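PDB 4N0T: U4/U6 snRNA-associated-splicing factor PRP24 from Saccharomyces cerevisiae, which binds U6 snRNA, anneals it with U4 snRNA and serves as a recycling factor of the spliceosome. Local coordinates for residues V317-A323 and M358-Y362; L295-L300 and L340-Q346; N91-Y96 and I151-T155; E277-L281 and I325-S330. Residues are numbered along the deposited sequence.

Interaction 1 (V317-A323 and M358-Y362); sequences VSDFNGA and MKRYY. With SO4 (sulfate ion), chain C; nucleotides of chain B.
Val317 starts the hairpin turn between strands 311-317 and 322-327: its N donates to Gly322 O (2.9 Å), its O accepts from Gly322 N (3.1 Å), and its CG1 lies 4.1 Å from Met358 CE. After the 3-10 pair Ser318-Asp319, Asp319 O sits over the Tyr362 ring face, 3.5 Å from CZ, and a water links it to Tyr362 OH; the carboxylate forms a salt bridge with Arg263. Phe320 (chi1 m), CA 5.7 Å from Tyr362 CA, points its ring edge at the Tyr362 face, T-shaped (centroids 5.3 Å, planes 84°), and Lys359 CG lies 3.8 Å from the Phe320 centroid, a CH-pi contact. Helix 355-365 lies against the sheet, Met358 also packing on Cys283 and Phe285, consistent with the occluded RRM, whose sheet is covered by helix; Arg360 NH2 donates to sulfate O4 (2.6 Å), an ion probably from the crystallisation liquor. Asn321, left-handed (51/40), brings ND2 to 3.4 Å from Tyr362 CD1. Gly322 fits because a CB would clash with Met358 SD, 3.9 Å from Gly322 CA.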
# COMPACT_ATOMS: atom_id res chain seq x y z
N VAL A 317 8.84 -3.70 -9.60
CA VAL A 317 9.43 -2.76 -10.53
C VAL A 317 8.25 -2.12 -11.27
O VAL A 317 8.00 -2.39 -12.46
CB VAL A 317 10.39 -3.46 -11.52
CG1 VAL A 317 11.12 -2.42 -12.37
CG2 VAL A 317 11.42 -4.31 -10.79
N SER A 318 7.50 -1.27 -10.58
CA SER A 318 6.22 -0.82 -11.13
C SER A 318 6.40 0.13 -12.31
O SER A 318 5.48 0.31 -13.11
CB SER A 318 5.36 -0.18 -10.05
OG SER A 318 6.11 0.83 -9.41
N ASP A 319 7.59 0.72 -12.44
CA ASP A 319 7.85 1.61 -13.58
C ASP A 319 7.91 0.84 -14.90
O ASP A 319 7.83 1.44 -15.97
CB ASP A 319 9.09 2.51 -13.39
CG ASP A 319 10.33 1.76 -12.95
OD1 ASP A 319 10.23 0.82 -12.12
OD2 ASP A 319 11.44 2.13 -13.40
N PHE A 320 8.03 -0.48 -14.83
CA PHE A 320 7.89 -1.32 -16.01
C PHE A 320 6.74 -2.32 -15.87
O PHE A 320 6.74 -3.35 -16.54
CB PHE A 320 9.21 -2.05 -16.30
CG PHE A 320 10.33 -1.11 -16.68
CD1 PHE A 320 10.33 -0.51 -17.93
CD2 PHE A 320 11.33 -0.80 -15.77
CE1 PHE A 320 11.34 0.37 -18.28
CE2 PHE A 320 12.35 0.08 -16.12
CZ PHE A 320 12.34 0.67 -17.38
N ASN A 321 5.78 -1.99 -15.01
CA ASN A 321 4.63 -2.87 -14.74
C ASN A 321 5.02 -4.31 -14.41
O ASN A 321 4.38 -5.27 -14.86
CB ASN A 321 3.65 -2.87 -15.93
CG ASN A 321 3.21 -1.47 -16.31
OD1 ASN A 321 2.98 -0.63 -15.46
ND2 ASN A 321 3.08 -1.23 -17.62
N GLY A 322 6.08 -4.48 -13.63
CA GLY A 322 6.59 -5.81 -13.37
C GLY A 322 7.04 -6.09 -11.94
O GLY A 322 6.89 -5.26 -11.04
N ALA A 323 7.56 -7.30 -11.75
CA ALA A 323 8.16 -7.69 -10.49
C ALA A 323 9.34 -8.59 -10.81
O ALA A 323 9.33 -9.31 -11.82
CB ALA A 323 7.15 -8.43 -9.60
N MET A 358 11.31 -7.56 -20.00
CA MET A 358 10.30 -6.77 -19.31
C MET A 358 10.31 -5.34 -19.83
O MET A 358 9.25 -4.77 -20.11
CB MET A 358 10.56 -6.80 -17.80
CG MET A 358 9.62 -5.89 -17.02
SD MET A 358 9.97 -5.95 -15.23
CE MET A 358 11.66 -5.35 -15.19
N LYS A 359 11.50 -4.76 -19.97
CA LYS A 359 11.62 -3.39 -20.46
C LYS A 359 11.15 -3.26 -21.90
O LYS A 359 10.43 -2.32 -22.25
CB LYS A 359 13.07 -2.90 -20.35
CG LYS A 359 13.56 -2.71 -18.92
CD LYS A 359 14.96 -2.11 -18.92
CE LYS A 359 15.44 -1.84 -17.51
NZ LYS A 359 16.74 -1.09 -17.51
N ARG A 360 11.56 -4.21 -22.74
CA ARG A 360 11.14 -4.19 -24.15
C ARG A 360 9.63 -4.27 -24.29
O ARG A 360 9.02 -3.53 -25.08
CB ARG A 360 11.83 -5.31 -24.95
CG ARG A 360 13.27 -4.98 -25.35
CD ARG A 360 13.86 -6.04 -26.28
NE ARG A 360 14.12 -7.31 -25.59
CZ ARG A 360 15.28 -7.63 -25.04
NH1 ARG A 360 16.31 -6.79 -25.11
NH2 ARG A 360 15.42 -8.80 -24.43
N TYR A 361 9.01 -5.16 -23.52
CA TYR A 361 7.56 -5.28 -23.54
C TYR A 361 6.89 -3.98 -23.13
O TYR A 361 5.94 -3.52 -23.77
CB TYR A 361 7.08 -6.43 -22.64
CG TYR A 361 5.58 -6.62 -22.68
CD1 TYR A 361 4.97 -7.30 -23.72
CD2 TYR A 361 4.77 -6.08 -21.68
CE1 TYR A 361 3.59 -7.46 -23.77
CE2 TYR A 361 3.40 -6.24 -21.71
CZ TYR A 361 2.81 -6.93 -22.76
OH TYR A 361 1.44 -7.08 -22.79
N TYR A 362 7.40 -3.36 -22.06
CA TYR A 362 6.85 -2.10 -21.60
C TYR A 362 6.98 -1.02 -22.66
O TYR A 362 6.02 -0.29 -22.93
CB TYR A 362 7.56 -1.65 -20.32
CG TYR A 362 7.10 -0.31 -19.84
CD1 TYR A 362 5.99 -0.19 -19.03
CD2 TYR A 362 7.79 0.85 -20.19
CE1 TYR A 362 5.56 1.06 -18.58
CE2 TYR A 362 7.37 2.09 -19.75
CZ TYR A 362 6.26 2.19 -18.95
OH TYR A 362 5.84 3.42 -18.51
S SO4 C . 18.60 -9.65 -23.08
O1 SO4 C . 19.18 -9.50 -21.74
O2 SO4 C . 18.79 -8.41 -23.84
O3 SO4 C . 19.25 -10.76 -23.77
O4 SO4 C . 17.18 -9.96 -22.94
P C B 29 14.54 6.47 -9.57
OP1 C B 29 14.43 5.15 -10.23
OP2 C B 29 15.91 7.04 -9.34
O5' C B 29 13.66 7.54 -10.34
C5' C B 29 13.79 7.73 -11.75
C4' C B 29 12.45 7.96 -12.41
O4' C B 29 11.61 6.80 -12.18
C3' C B 29 11.66 9.16 -11.87
O3' C B 29 10.81 9.64 -12.91
C2' C B 29 10.78 8.51 -10.81
O2' C B 29 9.62 9.25 -10.47
C1' C B 29 10.42 7.20 -11.52
N1 C B 29 10.01 6.11 -10.63
C2 C B 29 8.90 5.38 -11.05
O2 C B 29 8.33 5.73 -12.09
N3 C B 29 8.48 4.35 -10.30
C4 C B 29 9.14 4.03 -9.19
N4 C B 29 8.69 2.99 -8.49
C5 C B 29 10.29 4.76 -8.76
C6 C B 29 10.70 5.78 -9.51
O HOH W 1 5.93 3.52 -15.90
O HOH W 2 6.51 -4.71 -18.87

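Interaction 2 (L295-L300 and L340-Q346); sequences LICQFL and LNGSQFQ
Residues 295-300 form regular helix within helix 293-302, with Phe299 N bonded to Leu295 O at 3.1 Å and Leu300 N to Ile296 O at 2.9 Å. The other segment leaves a helix at Asn341, reverses in a type II turn from Leu340 to Ser343 and becomes extended at Gln344 and Phe345. The turn closes through Ser343 N to Leu340 O (3.0 Å), and Ser343 OG donates to the same oxygen (2.8 Å). Gly342 has phi/psi of 89/-2, where a CB would press on the preceding carbonyl oxygen. Across the segments the nearest CA pairs are Phe299 with Phe345 (7.6 Å) and Leu300 with Leu340 (9.1 Å).

Both phenylalanines have chi1 t and meet edge to face: the edge of Phe345 addresses the face of Phe299, with centroids 4.9 Å apart, planes at 67°, and Phe345 CD1 3.4 Å from Phe299 CG. Phe345 CZ also lies 4.2 Å from both Leu295 CG and Ile296 CG1. Leucine suits the other end, where Leu340 CD2 approaches Phe299 CE2 at 3.9 Å and Leu340 CD1 approaches Leu300 CD2 at 3.8 Å, filling the gap between two helices. Aromatic and branched aliphatic residues here build the hydrophobic layer between α1 (helix 293-302) and the α2-β4 connection, on the helical side of an RRM β-α-β-β-α-β fold.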
# COMPACT_ATOMS: atom_id res chain seq x y z
N LEU A 295 1.35 -11.00 -2.22
CA LEU A 295 0.33 -11.61 -3.06
C LEU A 295 0.98 -12.49 -4.13
O LEU A 295 0.50 -13.59 -4.45
CB LEU A 295 -0.53 -10.51 -3.69
CG LEU A 295 -1.79 -11.00 -4.39
CD1 LEU A 295 -2.71 -11.67 -3.37
CD2 LEU A 295 -2.51 -9.85 -5.08
N ILE A 296 2.09 -12.02 -4.69
CA ILE A 296 2.82 -12.78 -5.70
C ILE A 296 3.40 -14.05 -5.09
O ILE A 296 3.35 -15.12 -5.70
CB ILE A 296 3.95 -11.94 -6.31
CG1 ILE A 296 3.35 -10.77 -7.09
CG2 ILE A 296 4.85 -12.81 -7.20
CD1 ILE A 296 4.38 -9.74 -7.55
N CYS A 297 3.94 -13.94 -3.89
CA CYS A 297 4.51 -15.08 -3.18
C CYS A 297 3.44 -16.16 -2.96
O CYS A 297 3.68 -17.36 -3.18
CB CYS A 297 5.08 -14.62 -1.84
SG CYS A 297 6.00 -15.90 -0.94
N GLN A 298 2.26 -15.72 -2.55
CA GLN A 298 1.15 -16.63 -2.31
C GLN A 298 0.76 -17.37 -3.60
O GLN A 298 0.55 -18.59 -3.58
CB GLN A 298 -0.04 -15.84 -1.76
CG GLN A 298 -1.31 -16.64 -1.62
CD GLN A 298 -2.45 -15.79 -1.10
OE1 GLN A 298 -2.63 -15.64 0.11
NE2 GLN A 298 -3.23 -15.22 -2.02
N PHE A 299 0.70 -16.63 -4.70
CA PHE A 299 0.46 -17.22 -6.02
C PHE A 299 1.51 -18.26 -6.39
O PHE A 299 1.16 -19.34 -6.86
CB PHE A 299 0.39 -16.10 -7.06
CG PHE A 299 0.57 -16.56 -8.48
CD1 PHE A 299 -0.45 -17.23 -9.16
CD2 PHE A 299 1.75 -16.27 -9.16
CE1 PHE A 299 -0.27 -17.62 -10.48
CE2 PHE A 299 1.93 -16.66 -10.48
CZ PHE A 299 0.91 -17.34 -11.14
N LEU A 300 2.79 -17.95 -6.18
CA LEU A 300 3.84 -18.90 -6.53
C LEU A 300 3.76 -20.18 -5.70
O LEU A 300 4.04 -21.28 -6.20
CB LEU A 300 5.22 -18.28 -6.36
CG LEU A 300 5.53 -17.12 -7.30
CD1 LEU A 300 6.90 -16.52 -6.98
CD2 LEU A 300 5.47 -17.57 -8.75
N LEU A 340 6.18 -20.19 -15.76
CA LEU A 340 5.37 -19.00 -15.50
C LEU A 340 4.90 -18.27 -16.76
O LEU A 340 3.87 -17.58 -16.72
CB LEU A 340 6.12 -18.03 -14.57
CG LEU A 340 6.13 -18.53 -13.12
CD1 LEU A 340 7.06 -17.71 -12.25
CD2 LEU A 340 4.72 -18.48 -12.58
N ASN A 341 5.63 -18.39 -17.86
CA ASN A 341 5.28 -17.63 -19.06
C ASN A 341 3.94 -18.12 -19.58
O ASN A 341 3.80 -19.30 -19.92
CB ASN A 341 6.35 -17.76 -20.14
CG ASN A 341 6.16 -16.77 -21.27
OD1 ASN A 341 5.91 -15.58 -21.04
ND2 ASN A 341 6.28 -17.25 -22.51
N GLY A 342 2.96 -17.23 -19.64
CA GLY A 342 1.64 -17.61 -20.12
C GLY A 342 0.69 -18.13 -19.05
O GLY A 342 -0.47 -18.45 -19.34
N SER A 343 1.17 -18.23 -17.81
CA SER A 343 0.30 -18.59 -16.69
C SER A 343 -0.70 -17.47 -16.42
O SER A 343 -0.58 -16.37 -16.98
CB SER A 343 1.13 -18.88 -15.45
OG SER A 343 1.74 -17.69 -14.98
N GLN A 344 -1.70 -17.73 -15.58
CA GLN A 344 -2.70 -16.72 -15.26
C GLN A 344 -2.52 -16.21 -13.83
O GLN A 344 -2.39 -17.00 -12.89
CB GLN A 344 -4.13 -17.25 -15.45
CG GLN A 344 -4.60 -17.27 -16.90
CD GLN A 344 -6.10 -17.02 -17.02
OE1 GLN A 344 -6.85 -17.15 -16.05
NE2 GLN A 344 -6.54 -16.64 -18.22
N PHE A 345 -2.53 -14.89 -13.68
CA PHE A 345 -2.47 -14.26 -12.37
C PHE A 345 -3.55 -13.19 -12.31
O PHE A 345 -3.61 -12.30 -13.17
CB PHE A 345 -1.07 -13.66 -12.15
CG PHE A 345 -0.91 -12.96 -10.83
CD1 PHE A 345 -0.80 -13.69 -9.65
CD2 PHE A 345 -0.82 -11.58 -10.77
CE1 PHE A 345 -0.62 -13.03 -8.43
CE2 PHE A 345 -0.65 -10.92 -9.56
CZ PHE A 345 -0.55 -11.65 -8.38
N GLN A 346 -4.41 -13.28 -11.29
CA GLN A 346 -5.53 -12.36 -11.11
C GLN A 346 -6.41 -12.30 -12.35
O GLN A 346 -6.85 -11.23 -12.76
CB GLN A 346 -5.03 -10.96 -10.72
CG GLN A 346 -4.04 -10.96 -9.56
CD GLN A 346 -4.59 -10.29 -8.30
OE1 GLN A 346 -5.12 -10.95 -7.41
NE2 GLN A 346 -4.44 -8.97 -8.22

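Interaction 3 (N91-Y96 and I151-T155); sequences NFPPSY and IEGYT. With nucleotides of chain B.
In the second RRM, the loop leaving the first strand, 86-90, packs against the hairpin turn that leads into strand 154-160, and together they meet U6 snRNA. Residues 93-96 form a type I turn (Tyr96 N to Pro93 O, 2.9 Å); Ile151 to Tyr154 form a type I' turn, in which Glu152 takes left-handed angles and Gly153 (91/-7) avoids a CB clash with the preceding carbonyl. Pro93 and Tyr154 are the nearest CA pair, 6.2 Å apart. The tyrosine ring (chi1 m) receives Pro93 CA over its face, 4.2 Å from the centroid in a CH-pi contact, while Pro94 CD lies 3.4 Å from Tyr154 CZ; compact, conformationally restricted proline rings suit such packing. Pro93 CG touches Ile151 CG2 at 3.7 Å, and Tyr96 OH comes within 3.7 Å of that methyl. A water joins Asn91 O to Tyr154 O. Asn91 (62/31, chi1 t) uses both ends of its amide: ND2 donates to Thr155 O at 2.9 Å, and OD1 accepts from N3 of U17 of chain B at 2.7 Å. Its backbone N donates to O2' of A18 of chain B (3.3 Å), and Tyr154 CE2 lies 3.3 Å from O2 of U17.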
# COMPACT_ATOMS: atom_id res chain seq x y z
N ASN A 91 -3.92 -2.66 8.29
CA ASN A 91 -3.32 -3.80 8.99
C ASN A 91 -4.12 -5.10 8.84
O ASN A 91 -4.13 -5.94 9.75
CB ASN A 91 -3.08 -3.50 10.47
CG ASN A 91 -1.97 -4.37 11.05
OD1 ASN A 91 -0.97 -4.64 10.38
ND2 ASN A 91 -2.16 -4.83 12.29
N PHE A 92 -4.79 -5.26 7.70
CA PHE A 92 -5.20 -6.60 7.28
C PHE A 92 -3.94 -7.34 6.83
O PHE A 92 -2.90 -6.72 6.59
CB PHE A 92 -6.29 -6.54 6.18
CG PHE A 92 -6.07 -5.48 5.13
CD1 PHE A 92 -5.26 -5.72 4.03
CD2 PHE A 92 -6.73 -4.25 5.22
CE1 PHE A 92 -5.11 -4.75 3.02
CE2 PHE A 92 -6.58 -3.27 4.23
CZ PHE A 92 -5.76 -3.52 3.14
N PRO A 93 -4.01 -8.68 6.72
CA PRO A 93 -2.81 -9.41 6.31
C PRO A 93 -2.28 -8.97 4.94
O PRO A 93 -3.07 -8.55 4.09
CB PRO A 93 -3.29 -10.87 6.26
CG PRO A 93 -4.37 -10.92 7.28
CD PRO A 93 -5.09 -9.59 7.14
N PRO A 94 -0.96 -9.06 4.72
CA PRO A 94 -0.27 -8.59 3.52
C PRO A 94 -0.78 -9.18 2.20
O PRO A 94 -0.59 -8.57 1.14
CB PRO A 94 1.18 -9.05 3.75
CG PRO A 94 1.33 -9.07 5.21
CD PRO A 94 -0.00 -9.46 5.78
N SER A 95 -1.39 -10.35 2.28
CA SER A 95 -1.88 -11.04 1.10
C SER A 95 -3.40 -10.95 0.96
O SER A 95 -3.99 -11.58 0.07
CB SER A 95 -1.44 -12.50 1.15
OG SER A 95 -1.96 -13.12 2.31
N TYR A 96 -4.04 -10.19 1.84
CA TYR A 96 -5.48 -9.94 1.71
C TYR A 96 -5.75 -9.22 0.40
O TYR A 96 -5.00 -8.33 -0.01
CB TYR A 96 -6.01 -9.11 2.87
CG TYR A 96 -7.04 -9.82 3.74
CD1 TYR A 96 -6.86 -11.15 4.12
CD2 TYR A 96 -8.18 -9.15 4.18
CE1 TYR A 96 -7.79 -11.79 4.91
CE2 TYR A 96 -9.11 -9.79 4.98
CZ TYR A 96 -8.91 -11.11 5.34
OH TYR A 96 -9.83 -11.75 6.13
N ILE A 151 -6.66 -11.36 12.51
CA ILE A 151 -6.65 -12.17 11.30
C ILE A 151 -5.21 -12.55 10.97
O ILE A 151 -4.38 -11.68 10.71
CB ILE A 151 -7.25 -11.38 10.10
CG1 ILE A 151 -8.58 -10.72 10.49
CG2 ILE A 151 -7.40 -12.29 8.88
CD1 ILE A 151 -9.24 -9.94 9.36
N GLU A 152 -4.91 -13.85 11.00
CA GLU A 152 -3.56 -14.34 10.73
C GLU A 152 -2.48 -13.65 11.57
O GLU A 152 -1.36 -13.47 11.11
CB GLU A 152 -3.21 -14.17 9.24
CG GLU A 152 -4.18 -14.84 8.28
CD GLU A 152 -3.79 -14.59 6.83
OE1 GLU A 152 -2.62 -14.23 6.58
OE2 GLU A 152 -4.66 -14.73 5.94
N GLY A 153 -2.83 -13.28 12.80
CA GLY A 153 -1.88 -12.64 13.69
C GLY A 153 -1.87 -11.13 13.60
O GLY A 153 -1.20 -10.46 14.39
N TYR A 154 -2.62 -10.57 12.65
CA TYR A 154 -2.70 -9.12 12.48
C TYR A 154 -3.95 -8.54 13.15
O TYR A 154 -5.06 -9.00 12.90
CB TYR A 154 -2.67 -8.75 10.99
CG TYR A 154 -1.39 -9.12 10.27
CD1 TYR A 154 -1.21 -10.39 9.73
CD2 TYR A 154 -0.36 -8.20 10.13
CE1 TYR A 154 -0.03 -10.73 9.08
CE2 TYR A 154 0.82 -8.53 9.48
CZ TYR A 154 0.98 -9.80 8.97
OH TYR A 154 2.15 -10.13 8.32
N THR A 155 -3.76 -7.54 14.00
CA THR A 155 -4.90 -6.86 14.61
C THR A 155 -5.45 -5.84 13.62
O THR A 155 -4.82 -4.81 13.33
CB THR A 155 -4.52 -6.15 15.91
OG1 THR A 155 -4.05 -7.12 16.86
CG2 THR A 155 -5.71 -5.43 16.51
P U B 17 9.00 -4.36 12.32
OP1 U B 17 8.37 -5.68 12.01
OP2 U B 17 10.43 -4.30 12.69
O5' U B 17 8.81 -3.46 11.02
C5' U B 17 7.56 -2.87 10.67
C4' U B 17 6.82 -3.67 9.62
O4' U B 17 6.15 -4.79 10.27
C3' U B 17 5.70 -2.93 8.90
O3' U B 17 6.15 -2.14 7.81
C2' U B 17 4.76 -4.05 8.49
O2' U B 17 5.22 -4.73 7.33
C1' U B 17 4.87 -4.98 9.69
N1 U B 17 3.84 -4.63 10.70
C2 U B 17 2.51 -4.94 10.39
O2 U B 17 2.19 -5.50 9.35
N3 U B 17 1.58 -4.58 11.33
C4 U B 17 1.84 -3.95 12.53
O4 U B 17 0.91 -3.66 13.28
C5 U B 17 3.22 -3.66 12.78
C6 U B 17 4.15 -4.00 11.88
P A B 18 5.57 -0.65 7.61
OP1 A B 18 6.09 -0.20 6.28
OP2 A B 18 5.81 0.16 8.81
O5' A B 18 3.99 -0.85 7.54
C5' A B 18 3.36 -1.55 6.48
C4' A B 18 1.90 -1.81 6.77
O4' A B 18 1.77 -2.54 8.03
C3' A B 18 1.02 -0.59 6.96
O3' A B 18 0.61 -0.03 5.73
C2' A B 18 -0.13 -1.13 7.81
O2' A B 18 -1.00 -1.92 7.02
C1' A B 18 0.63 -2.08 8.73
N9 A B 18 1.10 -1.41 9.96
C8 A B 18 2.40 -1.17 10.35
N7 A B 18 2.49 -0.58 11.52
C5 A B 18 1.17 -0.45 11.93
C6 A B 18 0.61 0.10 13.09
N6 A B 18 1.34 0.61 14.10
N1 A B 18 -0.73 0.10 13.21
C2 A B 18 -1.46 -0.42 12.21
N3 A B 18 -1.04 -0.97 11.08
C4 A B 18 0.31 -0.94 10.99
O HOH W 3 -6.03 -7.98 10.39
O HOH W 4 -1.13 -6.56 14.49

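Interaction 4 (E277-L281 and I325-S330); sequences ELETL and IIFRDS
Leu281 (chi1 p, chi2 p) lays its CB 4.1 Å from Ile326 CG1 on one face of the sheet, the two residues forming an antiparallel non-hydrogen-bonded pair with CA atoms 4.2 Å apart. Leu281 CA lies 3.2 Å from Ile325 O in a CA-H...O contact. Just before it, residues 278-281 make a type I turn, and Thr280 suits it because its OG1 (chi1 p) can reach back to Glu277 O at 2.7 Å. Thr280 O receives Phe327 N at 2.7 Å, the main-chain bond that starts the pairing. Farther out the two segments stay close: Thr280 and Ser330 CA atoms are 4.4 Å apart, Ser330 CA is 3.2 Å from Glu279 O, a water bridges Glu279 O and Ser330 O, and Ser330 OG donates weakly to Glu279 OE2 at 3.5 Å. Asp329 N-caps the next helix through Phe332 N. The pair thus opens the central β1-β3 pairing of the occluded RRM, with Leu269 of helix 258-270 against Leu281 and Ile326, and helices 293-302 and 330-340 against Ile325 and Phe327 respectively.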
# COMPACT_ATOMS: atom_id res chain seq x y z
N GLU A 277 24.39 -13.30 -10.85
CA GLU A 277 23.22 -12.77 -10.16
C GLU A 277 21.99 -12.79 -11.07
O GLU A 277 20.91 -13.23 -10.66
CB GLU A 277 23.48 -11.35 -9.65
CG GLU A 277 22.31 -10.77 -8.86
CD GLU A 277 22.60 -9.41 -8.25
OE1 GLU A 277 22.11 -9.15 -7.13
OE2 GLU A 277 23.31 -8.59 -8.88
N LEU A 278 22.16 -12.31 -12.29
CA LEU A 278 21.04 -12.15 -13.22
C LEU A 278 20.41 -13.49 -13.59
O LEU A 278 19.20 -13.57 -13.84
CB LEU A 278 21.49 -11.41 -14.49
CG LEU A 278 21.81 -9.92 -14.32
CD1 LEU A 278 22.13 -9.26 -15.65
CD2 LEU A 278 20.67 -9.17 -13.63
N GLU A 279 21.21 -14.54 -13.61
CA GLU A 279 20.70 -15.84 -14.05
C GLU A 279 19.87 -16.52 -12.96
O GLU A 279 19.24 -17.54 -13.21
CB GLU A 279 21.84 -16.74 -14.55
CG GLU A 279 22.81 -17.22 -13.48
CD GLU A 279 23.93 -18.06 -14.08
OE1 GLU A 279 24.22 -17.90 -15.29
OE2 GLU A 279 24.52 -18.87 -13.33
N THR A 280 19.85 -15.95 -11.75
CA THR A 280 19.02 -16.49 -10.67
C THR A 280 17.64 -15.82 -10.58
O THR A 280 16.82 -16.20 -9.73
CB THR A 280 19.71 -16.38 -9.30
OG1 THR A 280 19.80 -15.00 -8.91
CG2 THR A 280 21.10 -17.00 -9.32
N LEU A 281 17.40 -14.82 -11.42
CA LEU A 281 16.12 -14.10 -11.35
C LEU A 281 15.29 -14.18 -12.63
O LEU A 281 15.82 -14.42 -13.72
CB LEU A 281 16.34 -12.64 -10.95
CG LEU A 281 17.09 -11.69 -11.90
CD1 LEU A 281 16.17 -11.08 -12.95
CD2 LEU A 281 17.78 -10.58 -11.11
N ILE A 325 11.57 -11.73 -9.45
CA ILE A 325 11.58 -12.85 -8.52
C ILE A 325 12.99 -13.41 -8.52
O ILE A 325 13.49 -13.83 -9.57
CB ILE A 325 10.65 -13.98 -8.97
CG1 ILE A 325 9.29 -13.43 -9.45
CG2 ILE A 325 10.48 -14.99 -7.83
CD1 ILE A 325 8.46 -12.82 -8.35
N ILE A 326 13.64 -13.40 -7.37
CA ILE A 326 15.00 -13.92 -7.29
C ILE A 326 14.92 -15.30 -6.67
O ILE A 326 14.36 -15.47 -5.58
CB ILE A 326 15.89 -13.02 -6.45
CG1 ILE A 326 15.86 -11.59 -6.99
CG2 ILE A 326 17.32 -13.55 -6.42
CD1 ILE A 326 16.77 -10.64 -6.20
N PHE A 327 15.44 -16.29 -7.39
CA PHE A 327 15.42 -17.67 -6.90
C PHE A 327 16.79 -18.03 -6.36
O PHE A 327 17.68 -17.19 -6.30
CB PHE A 327 15.01 -18.62 -8.02
CG PHE A 327 13.60 -18.42 -8.51
CD1 PHE A 327 12.53 -18.88 -7.76
CD2 PHE A 327 13.36 -17.76 -9.71
CE1 PHE A 327 11.22 -18.70 -8.22
CE2 PHE A 327 12.05 -17.56 -10.16
CZ PHE A 327 10.98 -18.04 -9.41
N ARG A 328 16.98 -19.29 -5.97
CA ARG A 328 18.22 -19.68 -5.29
C ARG A 328 19.31 -20.20 -6.23
O ARG A 328 20.49 -20.13 -5.90
CB ARG A 328 17.94 -20.67 -4.16
CG ARG A 328 16.79 -20.20 -3.28
CD ARG A 328 17.10 -20.33 -1.80
NE ARG A 328 17.37 -19.05 -1.16
CZ ARG A 328 16.82 -18.66 -0.01
NH1 ARG A 328 15.96 -19.45 0.62
NH2 ARG A 328 17.12 -17.48 0.51
N ASP A 329 18.91 -20.73 -7.39
CA ASP A 329 19.89 -21.04 -8.44
C ASP A 329 19.34 -20.81 -9.85
O ASP A 329 18.13 -20.65 -10.05
CB ASP A 329 20.43 -22.47 -8.30
CG ASP A 329 19.35 -23.52 -8.46
OD1 ASP A 329 18.96 -23.79 -9.61
OD2 ASP A 329 18.91 -24.08 -7.44
N SER A 330 20.25 -20.78 -10.83
CA SER A 330 19.91 -20.50 -12.22
C SER A 330 19.08 -21.60 -12.88
O SER A 330 18.31 -21.34 -13.81
CB SER A 330 21.18 -20.29 -13.04
OG SER A 330 22.11 -21.34 -12.83
O HOH W 5 18.43 -18.94 -15.67

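How the interactions relate
Interactions 1, 2 and 4 belong to the occluded RRM, with centres 16 to 17 Å apart and segments that alternate along the chain. Interactions 1 and 4 both use strand 322-327, one near its start and the other near its end. Ile296 of interaction 2 joins them, its CD1 lying 3.7 Å from Ala323 CB and its CG2 3.8 Å from Ile325 CD1. Interaction 3, in the second RRM, binds U17 and A18 of the RNA and touches interaction 2 across the interface between these two RRMs: Leu295 CD1 is 3.7 Å from Ser95 O. Interaction 1 reaches the RNA at C29, Asp319 CB being 3.6 Å from its O2, whereas interaction 2 stays about 12 Å from the RNA at nearest atoms.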